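336aa long hypothetical dTDP-glucose 4,6-dehydratase (Pyrococcus horikoshii, PDB 2HUN) binds NAD in a Rossmann fold and probably acts as a dTDP-glucose 4,6-dehydratase, converting the nucleotide sugar to its 4-keto-6-deoxy form. Local coordinates at residues Y219-V224 / R295-F300; N241-E246 / L283-I288; I257-G262 / T299-I304. All blocks are in the same frame, centred on the assembly; numbering follows the deposited sequence.

Contact 1 of 3, residues Y219-V224 / R295-F300; sequences YVEDHV and RPKYTF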
ATOM      1  N   TYR A 219      -3.384 -15.822  21.088  1.00 23.59           N
ATOM      2  CA  TYR A 219      -2.324 -15.884  22.097  1.00 23.93           C
ATOM      3  C   TYR A 219      -1.000 -15.613  21.385  1.00 23.22           C
ATOM      4  O   TYR A 219      -0.708 -16.223  20.359  1.00 24.58           O
ATOM      5  CB  TYR A 219      -2.286 -17.255  22.778  1.00 24.28           C
ATOM      6  CG  TYR A 219      -1.324 -17.305  23.953  1.00 25.85           C
ATOM      7  CD1 TYR A 219      -1.446 -16.405  25.014  1.00 25.41           C
ATOM      8  CD2 TYR A 219      -0.269 -18.221  23.983  1.00 26.02           C
ATOM      9  CE1 TYR A 219      -0.539 -16.410  26.072  1.00 27.29           C
ATOM     10  CE2 TYR A 219       0.643 -18.234  25.036  1.00 28.16           C
ATOM     11  CZ  TYR A 219       0.503 -17.321  26.077  1.00 27.81           C
ATOM     12  OH  TYR A 219       1.420 -17.299  27.099  1.00 27.43           O
ATOM     13  N   VAL A 220      -0.202 -14.696  21.924  1.00 22.88           N
ATOM     14  CA  VAL A 220       1.057 -14.327  21.286  1.00 21.75           C
ATOM     15  C   VAL A 220       1.965 -15.498  20.913  1.00 23.59           C
ATOM     16  O   VAL A 220       2.552 -15.501  19.831  1.00 22.31           O
ATOM     17  CB  VAL A 220       1.853 -13.306  22.150  1.00 22.66           C
ATOM     18  CG1 VAL A 220       2.360 -13.964  23.437  1.00 21.37           C
ATOM     19  CG2 VAL A 220       3.005 -12.729  21.335  1.00 18.98           C
ATOM     20  N   GLU A 221       2.085 -16.501  21.779  1.00 23.81           N
ATOM     21  CA  GLU A 221       2.948 -17.632  21.438  1.00 27.18           C
ATOM     22  C   GLU A 221       2.456 -18.336  20.164  1.00 28.38           C
ATOM     23  O   GLU A 221       3.266 -18.836  19.372  1.00 27.74           O
ATOM     24  CB  GLU A 221       3.029 -18.645  22.589  1.00 27.09           C
ATOM     25  CG  GLU A 221       4.157 -19.663  22.414  1.00 30.63           C
ATOM     26  CD  GLU A 221       4.097 -20.793  23.427  1.00 33.34           C
ATOM     27  OE1 GLU A 221       4.010 -20.504  24.637  1.00 37.28           O
ATOM     28  OE2 GLU A 221       4.137 -21.972  23.016  1.00 34.17           O
ATOM     29  N   ASP A 222       1.136 -18.375  19.969  1.00 27.48           N
ATOM     30  CA  ASP A 222       0.565 -18.999  18.777  1.00 26.79           C
ATOM     31  C   ASP A 222       0.905 -18.171  17.541  1.00 25.66           C
ATOM     32  O   ASP A 222       1.118 -18.717  16.460  1.00 24.34           O
ATOM     33  CB  ASP A 222      -0.956 -19.136  18.901  1.00 26.57           C
ATOM     34  CG  ASP A 222      -1.374 -20.452  19.522  1.00 26.12           C
ATOM     35  OD1 ASP A 222      -0.683 -21.468  19.289  1.00 24.91           O
ATOM     36  OD2 ASP A 222      -2.403 -20.476  20.229  1.00 27.09           O
ATOM     37  N   HIS A 223       0.934 -16.850  17.698  1.00 24.11           N
ATOM     38  CA  HIS A 223       1.293 -15.974  16.592  1.00 24.02           C
ATOM     39  C   HIS A 223       2.755 -16.300  16.281  1.00 24.02           C
ATOM     40  O   HIS A 223       3.133 -16.503  15.126  1.00 24.18           O
ATOM     41  CB  HIS A 223       1.155 -14.499  16.995  1.00 22.79           C
ATOM     42  CG  HIS A 223       1.557 -13.528  15.920  1.00 23.11           C
ATOM     43  ND1 HIS A 223       1.967 -12.240  16.197  1.00 20.98           N
ATOM     44  CD2 HIS A 223       1.598 -13.653  14.570  1.00 20.03           C
ATOM     45  CE1 HIS A 223       2.246 -11.615  15.066  1.00 23.30           C
ATOM     46  NE2 HIS A 223       2.030 -12.451  14.064  1.00 19.90           N
ATOM     47  N   VAL A 224       3.566 -16.367  17.331  1.00 24.85           N
ATOM     48  CA  VAL A 224       4.991 -16.670  17.214  1.00 23.84           C
ATOM     49  C   VAL A 224       5.226 -17.986  16.476  1.00 24.50           C
ATOM     50  O   VAL A 224       6.085 -18.065  15.598  1.00 24.18           O
ATOM     51  CB  VAL A 224       5.655 -16.733  18.618  1.00 26.37           C
ATOM     52  CG1 VAL A 224       6.975 -17.473  18.545  1.00 26.41           C
ATOM     53  CG2 VAL A 224       5.897 -15.315  19.138  1.00 26.79           C
ATOM     54  N   ARG A 295      -2.102 -24.504  13.283  1.00 24.38           N
ATOM     55  CA  ARG A 295      -3.308 -24.564  14.110  1.00 26.68           C
ATOM     56  C   ARG A 295      -2.965 -23.921  15.460  1.00 27.95           C
ATOM     57  O   ARG A 295      -1.826 -24.012  15.926  1.00 27.18           O
ATOM     58  CB  ARG A 295      -3.727 -26.018  14.376  1.00 29.28           C
ATOM     59  CG  ARG A 295      -4.019 -26.883  13.152  1.00 31.76           C
ATOM     60  CD  ARG A 295      -5.448 -26.715  12.658  1.00 31.62           C
ATOM     61  NE  ARG A 295      -5.758 -27.673  11.594  1.00 31.10           N
ATOM     62  CZ  ARG A 295      -6.927 -27.744  10.971  1.00 28.24           C
ATOM     63  NH1 ARG A 295      -7.904 -26.913  11.308  1.00 28.01           N
ATOM     64  NH2 ARG A 295      -7.115 -28.641  10.010  1.00 28.02           N
ATOM     65  N   PRO A 296      -3.936 -23.253  16.102  1.00 27.90           N
ATOM     66  CA  PRO A 296      -3.594 -22.659  17.400  1.00 29.17           C
ATOM     67  C   PRO A 296      -3.293 -23.800  18.370  1.00 29.37           C
ATOM     68  O   PRO A 296      -3.952 -24.850  18.327  1.00 27.93           O
ATOM     69  CB  PRO A 296      -4.861 -21.899  17.779  1.00 27.83           C
ATOM     70  CG  PRO A 296      -5.408 -21.491  16.441  1.00 29.49           C
ATOM     71  CD  PRO A 296      -5.241 -22.760  15.629  1.00 28.85           C
ATOM     72  N   LYS A 297      -2.298 -23.607  19.229  1.00 28.11           N
ATOM     73  CA  LYS A 297      -1.919 -24.636  20.200  1.00 30.19           C
ATOM     74  C   LYS A 297      -2.697 -24.477  21.508  1.00 29.52           C
ATOM     75  O   LYS A 297      -2.883 -25.434  22.258  1.00 29.87           O
ATOM     76  CB  LYS A 297      -0.412 -24.554  20.481  1.00 30.83           C
ATOM     77  CG  LYS A 297       0.079 -25.466  21.599  1.00 35.48           C
ATOM     78  CD  LYS A 297       1.567 -25.249  21.877  1.00 38.15           C
ATOM     79  CE  LYS A 297       2.056 -26.119  23.032  1.00 39.15           C
ATOM     80  NZ  LYS A 297       1.900 -27.573  22.730  1.00 41.57           N
ATOM     81  N   TYR A 298      -3.162 -23.261  21.762  1.00 30.05           N
ATOM     82  CA  TYR A 298      -3.892 -22.954  22.985  1.00 31.13           C
ATOM     83  C   TYR A 298      -5.299 -22.449  22.689  1.00 31.93           C
ATOM     84  O   TYR A 298      -5.518 -21.758  21.692  1.00 31.52           O
ATOM     85  CB  TYR A 298      -3.152 -21.865  23.767  1.00 31.42           C
ATOM     86  CG  TYR A 298      -1.683 -22.137  24.006  1.00 33.14           C
ATOM     87  CD1 TYR A 298      -1.268 -23.083  24.947  1.00 34.80           C
ATOM     88  CD2 TYR A 298      -0.707 -21.456  23.283  1.00 33.63           C
ATOM     89  CE1 TYR A 298       0.085 -23.340  25.160  1.00 34.83           C
ATOM     90  CE2 TYR A 298       0.648 -21.706  23.486  1.00 33.28           C
ATOM     91  CZ  TYR A 298       1.037 -22.646  24.422  1.00 35.05           C
ATOM     92  OH  TYR A 298       2.376 -22.892  24.613  1.00 37.65           O
ATOM     93  N   THR A 299      -6.248 -22.796  23.554  1.00 30.48           N
ATOM     94  CA  THR A 299      -7.615 -22.309  23.397  1.00 30.75           C
ATOM     95  C   THR A 299      -7.589 -20.923  24.038  1.00 31.13           C
ATOM     96  O   THR A 299      -6.594 -20.553  24.653  1.00 29.51           O
ATOM     97  CB  THR A 299      -8.633 -23.185  24.152  1.00 30.27           C
ATOM     98  OG1 THR A 299      -8.294 -23.222  25.542  1.00 31.57           O
ATOM     99  CG2 THR A 299      -8.629 -24.606  23.597  1.00 30.26           C
ATOM    100  N   PHE A 300      -8.660 -20.153  23.891  1.00 30.98           N
ATOM    101  CA  PHE A 300      -8.692 -18.826  24.486  1.00 32.63           C
ATOM    102  C   PHE A 300      -8.535 -18.943  26.004  1.00 34.24           C
ATOM    103  O   PHE A 300      -7.804 -18.165  26.626  1.00 33.14           O
ATOM    104  CB  PHE A 300     -10.005 -18.119  24.150  1.00 31.65           C
ATOM    105  CG  PHE A 300     -10.066 -16.698  24.637  1.00 32.41           C
ATOM    106  CD1 PHE A 300      -9.185 -15.740  24.143  1.00 30.26           C
ATOM    107  CD2 PHE A 300     -10.994 -16.318  25.599  1.00 32.34           C
ATOM    108  CE1 PHE A 300      -9.228 -14.426  24.600  1.00 30.59           C
ATOM    109  CE2 PHE A 300     -11.043 -15.005  26.061  1.00 32.47           C
ATOM    110  CZ  PHE A 300     -10.158 -14.057  25.559  1.00 30.33           C
TER
HETATM  111  O   HOH W   1       0.403 -22.630  16.924  1.00 23.24           O
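Asp-222 reaches from the first turn of helix 220-233 to two consecutive backbone amides of the loop 295-300. Asp-222 OD1 accepts from Lys-297 N at 2.7 Å, met on the syn side, and its OD2 takes Tyr-298 N on its syn lone pair at 3.3 Å. A short acid suits this place because its two oxygens can serve two neighbouring N-H groups of an irregular chain. Next to it, Tyr-298 OH donates a hydrogen bond to Glu-221 OE2 at 2.5 Å, meeting it from above the carboxylate plane. The edge of Tyr-219 is turned toward the face of this ring in an offset edge-to-face pair, planes 82° apart, with Tyr-219 CD2 3.3 Å from Tyr-298 CD2. Tyr-219 holds CG anti to its backbone N (chi1 -173°), on the side of Tyr-298, and is the N-cap residue of the helix that follows strand 215-219 in the nucleotide-binding domain of this extended short-chain dehydrogenase. On the Tyr-298 ring lies Lys-297 CG, 4.0 Å above the plane and over its centre. Further out, a water donates to both Asp-222 OD1 and Arg-295 O. Glu-221 OE2 also salt-bridges Arg-225, and Lys-306 of helix 300-313 touches both tyrosines.

Contact 2 of 3, residues N241-E246 / L283-I288; sequences NISAGE and LDSWKI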
ATOM      1  N   ASN A 241      -2.653 -14.992   6.361  1.00 23.32           N
ATOM      2  CA  ASN A 241      -3.475 -14.440   7.434  1.00 22.05           C
ATOM      3  C   ASN A 241      -3.276 -15.373   8.619  1.00 20.31           C
ATOM      4  O   ASN A 241      -3.133 -16.579   8.439  1.00 18.23           O
ATOM      5  CB  ASN A 241      -4.974 -14.458   7.091  1.00 21.90           C
ATOM      6  CG  ASN A 241      -5.410 -13.304   6.208  1.00 22.79           C
ATOM      7  OD1 ASN A 241      -4.736 -12.271   6.099  1.00 22.23           O
ATOM      8  ND2 ASN A 241      -6.573 -13.466   5.588  1.00 18.20           N
ATOM      9  N   ILE A 242      -3.296 -14.820   9.826  1.00 20.46           N
ATOM     10  CA  ILE A 242      -3.138 -15.618  11.041  1.00 20.63           C
ATOM     11  C   ILE A 242      -4.217 -15.185  12.031  1.00 22.02           C
ATOM     12  O   ILE A 242      -4.227 -14.038  12.481  1.00 21.31           O
ATOM     13  CB  ILE A 242      -1.754 -15.396  11.695  1.00 19.88           C
ATOM     14  CG1 ILE A 242      -0.639 -15.675  10.680  1.00 18.64           C
ATOM     15  CG2 ILE A 242      -1.606 -16.311  12.902  1.00 19.91           C
ATOM     16  CD1 ILE A 242       0.763 -15.327  11.186  1.00 19.30           C
ATOM     17  N   SER A 243      -5.119 -16.110  12.353  1.00 22.39           N
ATOM     18  CA  SER A 243      -6.216 -15.848  13.273  1.00 25.38           C
ATOM     19  C   SER A 243      -6.613 -17.116  14.017  1.00 25.19           C
ATOM     20  O   SER A 243      -6.516 -18.226  13.489  1.00 26.78           O
ATOM     21  CB  SER A 243      -7.432 -15.293  12.517  1.00 25.47           C
ATOM     22  OG  SER A 243      -7.930 -16.239  11.583  1.00 28.57           O
ATOM     23  N   ALA A 244      -7.073 -16.943  15.249  1.00 25.84           N
ATOM     24  CA  ALA A 244      -7.456 -18.071  16.078  1.00 26.98           C
ATOM     25  C   ALA A 244      -8.917 -18.476  15.957  1.00 26.95           C
ATOM     26  O   ALA A 244      -9.294 -19.565  16.382  1.00 28.52           O
ATOM     27  CB  ALA A 244      -7.124 -17.767  17.528  1.00 28.12           C
ATOM     28  N   GLY A 245      -9.737 -17.611  15.373  1.00 27.05           N
ATOM     29  CA  GLY A 245     -11.148 -17.917  15.258  1.00 29.00           C
ATOM     30  C   GLY A 245     -11.803 -17.811  16.626  1.00 29.36           C
ATOM     31  O   GLY A 245     -12.696 -18.583  16.964  1.00 31.01           O
ATOM     32  N   GLU A 246     -11.338 -16.853  17.421  1.00 29.43           N
ATOM     33  CA  GLU A 246     -11.864 -16.628  18.767  1.00 29.98           C
ATOM     34  C   GLU A 246     -12.346 -15.187  18.817  1.00 29.79           C
ATOM     35  O   GLU A 246     -11.725 -14.335  19.463  1.00 27.49           O
ATOM     36  CB  GLU A 246     -10.765 -16.821  19.827  1.00 31.97           C
ATOM     37  CG  GLU A 246     -10.140 -18.217  19.925  1.00 33.36           C
ATOM     38  CD  GLU A 246     -11.100 -19.265  20.458  1.00 34.86           C
ATOM     39  OE1 GLU A 246     -12.182 -18.886  20.948  1.00 34.21           O
ATOM     40  OE2 GLU A 246     -10.769 -20.471  20.396  1.00 37.24           O
ATOM     41  N   LEU A 283     -10.328 -12.155  10.053  1.00 25.37           N
ATOM     42  CA  LEU A 283      -9.448 -12.755   9.061  1.00 24.82           C
ATOM     43  C   LEU A 283      -9.745 -14.231   8.836  1.00 24.59           C
ATOM     44  O   LEU A 283      -9.999 -14.983   9.776  1.00 23.38           O
ATOM     45  CB  LEU A 283      -7.981 -12.625   9.482  1.00 24.49           C
ATOM     46  CG  LEU A 283      -7.394 -11.240   9.749  1.00 25.22           C
ATOM     47  CD1 LEU A 283      -5.880 -11.372   9.847  1.00 24.85           C
ATOM     48  CD2 LEU A 283      -7.763 -10.279   8.640  1.00 23.23           C
ATOM     49  N   ASP A 284      -9.702 -14.625   7.568  1.00 24.59           N
ATOM     50  CA  ASP A 284      -9.908 -16.006   7.158  1.00 23.40           C
ATOM     51  C   ASP A 284      -8.485 -16.576   7.084  1.00 22.68           C
ATOM     52  O   ASP A 284      -7.731 -16.223   6.180  1.00 22.23           O
ATOM     53  CB  ASP A 284     -10.542 -16.043   5.764  1.00 22.44           C
ATOM     54  CG  ASP A 284     -10.705 -17.455   5.223  1.00 24.14           C
ATOM     55  OD1 ASP A 284      -9.880 -18.338   5.562  1.00 20.76           O
ATOM     56  OD2 ASP A 284     -11.653 -17.675   4.436  1.00 22.59           O
ATOM     57  N   SER A 285      -8.112 -17.436   8.028  1.00 22.87           N
ATOM     58  CA  SER A 285      -6.768 -18.012   8.010  1.00 25.36           C
ATOM     59  C   SER A 285      -6.704 -19.449   7.483  1.00 24.97           C
ATOM     60  O   SER A 285      -5.906 -20.259   7.954  1.00 26.08           O
ATOM     61  CB  SER A 285      -6.138 -17.945   9.409  1.00 27.28           C
ATOM     62  OG  SER A 285      -6.974 -18.552  10.377  1.00 32.43           O
ATOM     63  N   TRP A 286      -7.534 -19.760   6.495  1.00 24.23           N
ATOM     64  CA  TRP A 286      -7.541 -21.100   5.911  1.00 25.57           C
ATOM     65  C   TRP A 286      -6.270 -21.396   5.105  1.00 24.87           C
ATOM     66  O   TRP A 286      -5.779 -22.525   5.099  1.00 24.22           O
ATOM     67  CB  TRP A 286      -8.757 -21.277   4.999  1.00 25.09           C
ATOM     68  CG  TRP A 286      -8.730 -22.559   4.246  1.00 25.81           C
ATOM     69  CD1 TRP A 286      -8.608 -22.715   2.893  1.00 25.85           C
ATOM     70  CD2 TRP A 286      -8.785 -23.880   4.799  1.00 26.42           C
ATOM     71  NE1 TRP A 286      -8.583 -24.052   2.571  1.00 26.10           N
ATOM     72  CE2 TRP A 286      -8.688 -24.790   3.721  1.00 26.56           C
ATOM     73  CE3 TRP A 286      -8.904 -24.386   6.104  1.00 26.35           C
ATOM     74  CZ2 TRP A 286      -8.706 -26.182   3.907  1.00 25.56           C
ATOM     75  CZ3 TRP A 286      -8.922 -25.773   6.288  1.00 26.44           C
ATOM     76  CH2 TRP A 286      -8.823 -26.652   5.193  1.00 23.92           C
ATOM     77  N   LYS A 287      -5.738 -20.384   4.428  1.00 23.98           N
ATOM     78  CA  LYS A 287      -4.540 -20.565   3.609  1.00 24.50           C
ATOM     79  C   LYS A 287      -3.379 -21.175   4.390  1.00 23.45           C
ATOM     80  O   LYS A 287      -2.812 -22.190   3.989  1.00 23.00           O
ATOM     81  CB  LYS A 287      -4.116 -19.224   3.007  1.00 24.41           C
ATOM     82  CG  LYS A 287      -2.908 -19.280   2.073  1.00 26.67           C
ATOM     83  CD  LYS A 287      -2.692 -17.917   1.424  1.00 28.19           C
ATOM     84  CE  LYS A 287      -1.513 -17.904   0.478  1.00 31.13           C
ATOM     85  NZ  LYS A 287      -1.345 -16.553  -0.137  1.00 27.02           N
ATOM     86  N   ILE A 288      -3.034 -20.559   5.515  1.00 23.30           N
ATOM     87  CA  ILE A 288      -1.936 -21.052   6.323  1.00 22.06           C
ATOM     88  C   ILE A 288      -2.274 -22.412   6.924  1.00 22.64           C
ATOM     89  O   ILE A 288      -1.393 -23.255   7.107  1.00 22.02           O
ATOM     90  CB  ILE A 288      -1.553 -20.021   7.426  1.00 22.98           C
ATOM     91  CG1 ILE A 288      -0.161 -20.349   7.971  1.00 22.22           C
ATOM     92  CG2 ILE A 288      -2.597 -20.012   8.543  1.00 19.89           C
ATOM     93  CD1 ILE A 288       0.382 -19.307   8.938  1.00 20.95           C
TER
HETATM   94  O   HOH W   2      -4.167 -18.013   6.229  1.00 24.83           O
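With chi1 at -81°, Asn-241 sets its CG anti to its own carbonyl carbon, on the side of the loop before helix 286-292; Ser-243 and Ser-285 both hold OG between backbone N and carbonyl carbon (chi1 63° and 54°), and the two hydroxyls meet. Asn-241 ND2 donates to Asp-284 O at 3.0 Å. The acceptor lies in the plane of the asparagine amide, whereas the donor stands above the plane of the Asp-284 carbonyl. Asparagine suits this buried spot because its other end accepts: OD1 is hydrogen-bonded to Tyr-131 OH. An alanine here would probably leave Asp-284 O and the Tyr-131 hydroxyl without these mates and open a gap beside Leu-283 CD1.

Ser-243 OG and Ser-285 OG lie 2.8 Å apart in a hydrogen bond that either may donate. Leu-283 O lies 3.0 Å from Ser-243 OG as a possible second acceptor for its proton. Small hydroxyl side chains fit here, where the backbones run close: Ser-285 CB is 3.4 Å from Asn-241 O. The same carbonyl accepts from a water at 2.8 Å from Asn-241 O, which in turn accepts from Ile-288 N, so the first turn of the helix is joined to the strand through this one water. Beyond it, Ile-288 lays CG2 against Asn-241 O, and Ile-288 CD1 reaches Ile-242 CG1 at 4.2 Å, a branched apolar pair that continues toward Val-230 and Ala-226 of helix 220-233.

Within the loop, Asp-284 OD1 accepts from Trp-286 N, an Asx turn leading into the helix. The whole joins the end of strand 239-242, which pairs in parallel with strand 172-182 in the mixed sheet of the Rossmann-type domain, to the start of helix 286-292.

Contact 3 of 3, residues I257-G262 / T299-I304; sequences ILRLMG and TFDEGI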
ATOM      1  N   ILE A 257     -11.979 -13.634  31.918  1.00 32.92           N
ATOM      2  CA  ILE A 257     -10.812 -13.310  32.733  1.00 32.17           C
ATOM      3  C   ILE A 257     -11.154 -13.428  34.219  1.00 33.38           C
ATOM      4  O   ILE A 257     -10.400 -14.005  35.001  1.00 33.62           O
ATOM      5  CB  ILE A 257     -10.311 -11.872  32.448  1.00 32.01           C
ATOM      6  CG1 ILE A 257      -9.672 -11.812  31.057  1.00 30.61           C
ATOM      7  CG2 ILE A 257      -9.315 -11.436  33.525  1.00 30.25           C
ATOM      8  CD1 ILE A 257      -9.216 -10.430  30.647  1.00 28.76           C
ATOM      9  N   LEU A 258     -12.302 -12.881  34.603  1.00 35.57           N
ATOM     10  CA  LEU A 258     -12.730 -12.925  35.996  1.00 37.28           C
ATOM     11  C   LEU A 258     -12.956 -14.357  36.447  1.00 38.09           C
ATOM     12  O   LEU A 258     -12.519 -14.748  37.530  1.00 39.58           O
ATOM     13  CB  LEU A 258     -14.003 -12.099  36.180  1.00 35.99           C
ATOM     14  CG  LEU A 258     -13.820 -10.625  35.816  1.00 36.95           C
ATOM     15  CD1 LEU A 258     -15.102  -9.864  36.073  1.00 38.73           C
ATOM     16  CD2 LEU A 258     -12.674 -10.038  36.628  1.00 38.66           C
ATOM     17  N   ARG A 259     -13.642 -15.138  35.619  1.00 38.87           N
ATOM     18  CA  ARG A 259     -13.895 -16.531  35.951  1.00 39.70           C
ATOM     19  C   ARG A 259     -12.574 -17.250  36.185  1.00 40.78           C
ATOM     20  O   ARG A 259     -12.393 -17.919  37.202  1.00 40.60           O
ATOM     21  CB  ARG A 259     -14.666 -17.226  34.820  1.00 40.32           C
ATOM     22  CG  ARG A 259     -14.564 -18.746  34.860  1.00 41.48           C
ATOM     23  CD  ARG A 259     -15.555 -19.414  33.916  1.00 42.85           C
ATOM     24  NE  ARG A 259     -15.310 -19.121  32.504  1.00 42.65           N
ATOM     25  CZ  ARG A 259     -14.367 -19.703  31.762  1.00 41.73           C
ATOM     26  NH1 ARG A 259     -13.560 -20.617  32.287  1.00 41.56           N
ATOM     27  NH2 ARG A 259     -14.238 -19.372  30.484  1.00 42.03           N
ATOM     28  N   LEU A 260     -11.647 -17.093  35.244  1.00 42.05           N
ATOM     29  CA  LEU A 260     -10.349 -17.751  35.330  1.00 42.84           C
ATOM     30  C   LEU A 260      -9.475 -17.228  36.458  1.00 42.93           C
ATOM     31  O   LEU A 260      -8.468 -17.844  36.810  1.00 42.76           O
ATOM     32  CB  LEU A 260      -9.619 -17.650  33.986  1.00 43.33           C
ATOM     33  CG  LEU A 260     -10.302 -18.447  32.866  1.00 44.43           C
ATOM     34  CD1 LEU A 260      -9.608 -18.199  31.534  1.00 43.91           C
ATOM     35  CD2 LEU A 260     -10.279 -19.928  33.217  1.00 44.00           C
ATOM     36  N   MET A 261      -9.857 -16.087  37.021  1.00 43.59           N
ATOM     37  CA  MET A 261      -9.116 -15.524  38.138  1.00 44.17           C
ATOM     38  C   MET A 261      -9.821 -15.975  39.417  1.00 46.06           C
ATOM     39  O   MET A 261      -9.590 -15.437  40.501  1.00 45.31           O
ATOM     40  CB  MET A 261      -9.077 -13.995  38.047  1.00 42.86           C
ATOM     41  CG  MET A 261      -8.029 -13.461  37.079  1.00 41.62           C
ATOM     42  SD  MET A 261      -7.953 -11.652  37.009  1.00 39.52           S
ATOM     43  CE  MET A 261      -6.573 -11.333  38.104  1.00 43.48           C
ATOM     44  N   GLY A 262     -10.688 -16.975  39.267  1.00 47.49           N
ATOM     45  CA  GLY A 262     -11.429 -17.518  40.391  1.00 49.29           C
ATOM     46  C   GLY A 262     -12.307 -16.494  41.078  1.00 50.93           C
ATOM     47  O   GLY A 262     -12.543 -16.582  42.285  1.00 51.31           O
ATOM     48  N   THR A 299      -6.248 -22.796  23.554  1.00 30.48           N
ATOM     49  CA  THR A 299      -7.615 -22.309  23.397  1.00 30.75           C
ATOM     50  C   THR A 299      -7.589 -20.923  24.038  1.00 31.13           C
ATOM     51  O   THR A 299      -6.594 -20.553  24.653  1.00 29.51           O
ATOM     52  CB  THR A 299      -8.633 -23.185  24.152  1.00 30.27           C
ATOM     53  OG1 THR A 299      -8.294 -23.222  25.542  1.00 31.57           O
ATOM     54  CG2 THR A 299      -8.629 -24.606  23.597  1.00 30.26           C
ATOM     55  N   PHE A 300      -8.660 -20.153  23.891  1.00 30.98           N
ATOM     56  CA  PHE A 300      -8.692 -18.826  24.486  1.00 32.63           C
ATOM     57  C   PHE A 300      -8.535 -18.943  26.004  1.00 34.24           C
ATOM     58  O   PHE A 300      -7.804 -18.165  26.626  1.00 33.14           O
ATOM     59  CB  PHE A 300     -10.005 -18.119  24.150  1.00 31.65           C
ATOM     60  CG  PHE A 300     -10.066 -16.698  24.637  1.00 32.41           C
ATOM     61  CD1 PHE A 300      -9.185 -15.740  24.143  1.00 30.26           C
ATOM     62  CD2 PHE A 300     -10.994 -16.318  25.599  1.00 32.34           C
ATOM     63  CE1 PHE A 300      -9.228 -14.426  24.600  1.00 30.59           C
ATOM     64  CE2 PHE A 300     -11.043 -15.005  26.061  1.00 32.47           C
ATOM     65  CZ  PHE A 300     -10.158 -14.057  25.559  1.00 30.33           C
ATOM     66  N   ASP A 301      -9.218 -19.926  26.590  1.00 34.44           N
ATOM     67  CA  ASP A 301      -9.155 -20.165  28.032  1.00 36.26           C
ATOM     68  C   ASP A 301      -7.742 -20.476  28.512  1.00 36.42           C
ATOM     69  O   ASP A 301      -7.300 -19.971  29.546  1.00 35.91           O
ATOM     70  CB  ASP A 301     -10.077 -21.325  28.417  1.00 39.00           C
ATOM     71  CG  ASP A 301     -11.487 -20.869  28.731  1.00 40.02           C
ATOM     72  OD1 ASP A 301     -12.080 -20.136  27.915  1.00 42.94           O
ATOM     73  OD2 ASP A 301     -12.005 -21.252  29.798  1.00 43.22           O
ATOM     74  N   GLU A 302      -7.037 -21.319  27.765  1.00 35.83           N
ATOM     75  CA  GLU A 302      -5.679 -21.681  28.138  1.00 35.84           C
ATOM     76  C   GLU A 302      -4.756 -20.472  28.007  1.00 34.66           C
ATOM     77  O   GLU A 302      -3.894 -20.244  28.853  1.00 34.27           O
ATOM     78  CB  GLU A 302      -5.175 -22.832  27.257  1.00 37.21           C
ATOM     79  CG  GLU A 302      -5.938 -24.140  27.451  1.00 39.91           C
ATOM     80  CD  GLU A 302      -5.463 -25.241  26.521  1.00 40.66           C
ATOM     81  OE1 GLU A 302      -5.444 -25.014  25.297  1.00 41.24           O
ATOM     82  OE2 GLU A 302      -5.112 -26.337  27.010  1.00 44.68           O
ATOM     83  N   GLY A 303      -4.954 -19.691  26.951  1.00 34.18           N
ATOM     84  CA  GLY A 303      -4.122 -18.521  26.728  1.00 33.65           C
ATOM     85  C   GLY A 303      -4.335 -17.427  27.759  1.00 33.20           C
ATOM     86  O   GLY A 303      -3.383 -16.747  28.151  1.00 31.09           O
ATOM     87  N   ILE A 304      -5.585 -17.247  28.181  1.00 32.38           N
ATOM     88  CA  ILE A 304      -5.925 -16.232  29.177  1.00 33.13           C
ATOM     89  C   ILE A 304      -5.387 -16.655  30.541  1.00 33.39           C
ATOM     90  O   ILE A 304      -4.877 -15.835  31.302  1.00 34.37           O
ATOM     91  CB  ILE A 304      -7.459 -16.029  29.254  1.00 31.68           C
ATOM     92  CG1 ILE A 304      -7.933 -15.221  28.045  1.00 31.65           C
ATOM     93  CG2 ILE A 304      -7.842 -15.319  30.547  1.00 31.79           C
ATOM     94  CD1 ILE A 304      -7.353 -13.804  27.981  1.00 31.01           C
TER
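The last turns of helix 250-260 and the first turn of helix 300-313 come together with Ile-257 and Ile-304 nearest, their CA atoms 6.7 Å apart. Gly-262, with positive phi, is the C-prime residue of a Schellman motif, a conformation glycine adopts easily; Thr-299 and Glu-302 form a capping box, in which each side chain accepts from the other's backbone N. Between the helices the side chains of Leu-260 and Ile-304 cross at about a right angle, with Leu-260 CD1 3.5 Å from Ile-304 CG2. The same methyl carbon of Ile-304 meets Ile-257 CG1 at 4.0 Å, and Ile-192 and Thr-195 of helix 191-200 border this apolar patch. Leucine and isoleucine suit it, for their methyl groups fill the space without asking for polar partners. At its margin Leu-260 CD1 also lies 3.5 Å from Asp-301 O, and the acid's side chain forms a salt bridge with the exposed Arg-259. The bend of this long side chain at chi3 (64°) places NE on the way to the acid. Arg-259 NH1 and NH2 both donate to a single oxygen, Asp-301 OD2, each at 3.0 Å, from the same face of the carboxylate plane.

Overall arrangement
From the N terminus, the first strands and helices of the Rossmann domain precede all three contacts, which fall in the later part of the chain. Residues 219-224 open the longest loop, which contact 1 closes at 295-300 after 70 intervening residues. Contact 2, between 241-246 and 283-288, is nested wholly inside it. Contact 3 starts within contact 2's loop, at 257-262, but ends beyond it at 299-304, so these two cross; contacts 1 and 3 finish on the same stretch, sharing Thr-299 and Phe-300. Together they tie helix 220-233, strand 239-242 and helix 250-260 to the chain from residue 283 into helix 300-313. Glu-246 of contact 2 packs on the shared Phe-300.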